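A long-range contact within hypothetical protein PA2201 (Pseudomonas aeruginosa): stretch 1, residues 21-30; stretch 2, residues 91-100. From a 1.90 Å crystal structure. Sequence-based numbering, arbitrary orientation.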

# COMPACT_ATOMS: atom_id res chain seq x y z
N ASN B 21 11.47 -11.36 -9.64
CA ASN B 21 12.84 -11.82 -9.95
C ASN B 21 13.63 -11.02 -11.01
O ASN B 21 14.83 -11.24 -11.19
CB ASN B 21 12.85 -13.29 -10.38
CG ASN B 21 13.11 -14.28 -9.23
OD1 ASN B 21 13.59 -13.92 -8.14
ND2 ASN B 21 12.81 -15.55 -9.48
N LEU B 22 12.95 -10.12 -11.73
CA LEU B 22 13.59 -9.37 -12.84
C LEU B 22 14.50 -8.26 -12.33
O LEU B 22 15.36 -7.78 -13.07
CB LEU B 22 12.52 -8.79 -13.79
CG LEU B 22 11.64 -9.75 -14.60
CD1 LEU B 22 10.58 -8.99 -15.42
CD2 LEU B 22 12.43 -10.68 -15.49
N ALA B 23 14.33 -7.86 -11.06
CA ALA B 23 15.25 -6.90 -10.42
C ALA B 23 16.70 -7.44 -10.35
O ALA B 23 17.67 -6.68 -10.16
CB ALA B 23 14.75 -6.53 -9.03
N ARG B 24 16.83 -8.76 -10.51
CA ARG B 24 18.12 -9.44 -10.43
C ARG B 24 18.92 -9.39 -11.74
O ARG B 24 20.01 -9.97 -11.84
CB ARG B 24 17.94 -10.88 -9.89
CG ARG B 24 17.24 -10.88 -8.51
CD ARG B 24 17.15 -12.25 -7.81
NE ARG B 24 16.28 -12.14 -6.63
CZ ARG B 24 16.31 -12.92 -5.56
NH1 ARG B 24 17.18 -13.92 -5.46
NH2 ARG B 24 15.46 -12.69 -4.56
N THR B 25 18.41 -8.66 -12.73
CA THR B 25 19.01 -8.56 -14.05
C THR B 25 20.48 -8.09 -14.08
O THR B 25 20.93 -7.36 -13.20
CB THR B 25 18.16 -7.64 -14.99
OG1 THR B 25 18.70 -7.70 -16.32
CG2 THR B 25 18.13 -6.20 -14.50
N ASP B 26 21.20 -8.55 -15.10
CA ASP B 26 22.59 -8.13 -15.34
C ASP B 26 22.67 -7.08 -16.47
O ASP B 26 23.75 -6.59 -16.78
CB ASP B 26 23.50 -9.33 -15.65
CG ASP B 26 23.14 -10.04 -16.95
N ARG B 27 21.51 -6.73 -17.04
CA ARG B 27 21.42 -5.74 -18.13
C ARG B 27 21.75 -4.34 -17.61
O ARG B 27 21.50 -4.03 -16.43
CB ARG B 27 20.01 -5.74 -18.74
CG ARG B 27 19.49 -7.11 -19.20
CD ARG B 27 19.89 -7.42 -20.63
NE ARG B 27 19.12 -6.61 -21.58
N ALA B 28 22.30 -3.51 -18.49
CA ALA B 28 22.55 -2.09 -18.21
C ALA B 28 21.28 -1.23 -18.42
O ALA B 28 20.55 -1.42 -19.38
CB ALA B 28 23.66 -1.58 -19.10
N PRO B 29 21.03 -0.27 -17.53
CA PRO B 29 19.86 0.60 -17.81
C PRO B 29 19.91 1.31 -19.18
O PRO B 29 21.00 1.60 -19.71
CB PRO B 29 19.92 1.63 -16.67
CG PRO B 29 20.55 0.84 -15.52
CD PRO B 29 21.67 0.10 -16.25
N ARG B 30 18.74 1.63 -19.70
CA ARG B 30 18.61 2.33 -20.98
C ARG B 30 18.91 3.84 -20.92
O ARG B 30 19.15 4.48 -21.96
CB ARG B 30 17.22 2.07 -21.59
CG ARG B 30 17.10 0.72 -22.24
CD ARG B 30 15.77 0.58 -23.01
NE ARG B 30 15.69 -0.75 -23.63
CZ ARG B 30 15.22 -1.84 -23.03
NH1 ARG B 30 15.25 -2.99 -23.70
NH2 ARG B 30 14.76 -1.79 -21.77
N ILE B 91 11.47 -0.89 -18.73
CA ILE B 91 12.15 -0.24 -19.86
C ILE B 91 13.37 0.59 -19.38
O ILE B 91 14.52 0.43 -19.89
CB ILE B 91 11.18 0.70 -20.68
CG1 ILE B 91 9.98 -0.12 -21.22
CG2 ILE B 91 12.00 1.35 -21.88
CD1 ILE B 91 8.84 0.73 -21.78
N ASP B 92 13.14 1.47 -18.41
CA ASP B 92 14.27 2.24 -17.79
C ASP B 92 15.43 1.34 -17.37
O ASP B 92 16.61 1.66 -17.59
CB ASP B 92 13.78 2.97 -16.54
CG ASP B 92 13.00 4.25 -16.82
OD1 ASP B 92 12.89 4.67 -17.99
OD2 ASP B 92 12.45 4.82 -15.83
N ARG B 93 15.10 0.20 -16.77
CA ARG B 93 16.09 -0.67 -16.14
C ARG B 93 16.95 -1.41 -17.16
O ARG B 93 18.00 -1.95 -16.80
CB ARG B 93 15.41 -1.71 -15.22
CG ARG B 93 16.41 -2.60 -14.45
CD ARG B 93 17.31 -1.78 -13.54
NE ARG B 93 18.33 -2.61 -12.87
CZ ARG B 93 19.44 -3.06 -13.45
NH1 ARG B 93 19.71 -2.75 -14.72
NH2 ARG B 93 20.28 -3.82 -12.73
N GLY B 94 16.50 -1.47 -18.41
CA GLY B 94 17.27 -2.16 -19.45
C GLY B 94 16.85 -3.61 -19.66
O GLY B 94 17.56 -4.36 -20.33
N LEU B 95 15.69 -4.02 -19.13
CA LEU B 95 15.19 -5.39 -19.38
C LEU B 95 14.99 -5.59 -20.90
O LEU B 95 14.49 -4.69 -21.59
CB LEU B 95 13.89 -5.69 -18.59
CG LEU B 95 14.15 -5.80 -17.07
CD1 LEU B 95 12.87 -5.88 -16.31
CD2 LEU B 95 14.94 -7.05 -16.79
N ALA B 96 15.41 -6.73 -21.41
CA ALA B 96 15.38 -6.94 -22.85
C ALA B 96 13.96 -7.23 -23.33
O ALA B 96 13.03 -7.42 -22.52
CB ALA B 96 16.32 -8.03 -23.26
N GLY B 97 13.81 -7.24 -24.65
CA GLY B 97 12.50 -7.34 -25.29
C GLY B 97 11.64 -8.47 -24.75
O GLY B 97 10.48 -8.26 -24.44
N ALA B 98 12.21 -9.67 -24.62
CA ALA B 98 11.40 -10.82 -24.19
C ALA B 98 10.80 -10.62 -22.79
O ALA B 98 9.61 -10.95 -22.55
CB ALA B 98 12.19 -12.14 -24.30
N GLU B 99 11.62 -10.09 -21.87
CA GLU B 99 11.17 -9.78 -20.51
C GLU B 99 10.12 -8.69 -20.47
O GLU B 99 9.13 -8.79 -19.72
CB GLU B 99 12.33 -9.46 -19.57
CG GLU B 99 13.17 -10.71 -19.19
CD GLU B 99 13.87 -11.35 -20.39
OE1 GLU B 99 14.59 -10.63 -21.12
OE2 GLU B 99 13.70 -12.59 -20.59
N LEU B 100 10.33 -7.65 -21.28
CA LEU B 100 9.35 -6.56 -21.36
C LEU B 100 8.03 -7.09 -21.91
O LEU B 100 6.95 -6.75 -21.41
CB LEU B 100 9.87 -5.45 -22.28
CG LEU B 100 11.07 -4.62 -21.81
CD1 LEU B 100 11.38 -3.55 -22.87
CD2 LEU B 100 10.79 -4.01 -20.43
O HOH W 1 18.28 -3.99 -10.17
O HOH W 2 22.58 -4.66 -14.09
O HOH W 3 19.49 -3.14 -22.09

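Where a helix ends, its last carbonyl groups lose the backbone NH partners that a further turn would supply, and a neighbouring segment can take them up. The contact between residues 21-30 and 91-100 of PA2201 is a worked example in which Arg30 does this at the helix end, while Arg93 donates back across the contact to a carbonyl of the first stretch.

The direct hydrogen bonds come first. Arg30 meets the end of the helix with both backbone and side chain. Arg30 N donates to Asp92 O (3.0 Å), while its extended side chain carries the guanidinium to two further carbonyls, the second of them beyond the helix: Arg30 NH2 donates to Ile91 O at 2.9 Å, and Leu95 O receives both Arg30 NH1 (2.8 Å) and Arg30 NH2 (2.9 Å). Both acceptors lie at the edge of the guanidinium, near its plane, where its N-H bonds point. Ile91 O also accepts the backbone N of Gly94 at 3.1 Å, so the arginine joins a bond of the closing turn without replacing it. The reciprocal bond runs from Arg93 NH1 to Arg27 O (2.8 Å). Although the CA-to-CB bond of Arg93 points away from the first stretch, its side chain bends back to bring the guanidinium there.

Water extends this second arginine's reach. Water 1 accepts from Arg93 NE (3.0 Å) and donates to Ala23 O (2.8 Å); water 2 accepts from Arg93 NH2 (2.8 Å) and donates to Arg27 O (2.7 Å) and, at 3.3 Å, to Thr25 O. One guanidinium is thereby tied, directly or through water, to three carbonyls of the first stretch.

Between the arginines the backbones pack closely, with the CA atoms of Pro29 and Gly94 4.1 Å apart. Two CA-H...O contacts cross here, Gly94 CA to Ala28 O at 3.4 Å and Pro29 CA to Arg93 O at 3.3 Å. Gly94 leaves the helix with positive phi in a Schellman motif, and its lack of a side chain matters twice: an ideal CB would be jammed against the preceding carbonyl and would lie 1.9 Å from Ala28 O, a clash.

Apolar packing completes the contact. Leu22 CB lies 3.9 Å from Leu95 CD1, and Thr25 CB approaches Leu95 CD2 at 3.7 Å. Leu22 CD2 also rests 3.8 Å from Glu99 CG, an aliphatic part of that acidic side chain. Thr25 CG2 covers one face of the Arg93 guanidinium, 3.6 Å from Arg93 CZ, leaving the edge free for hydrogen bonding.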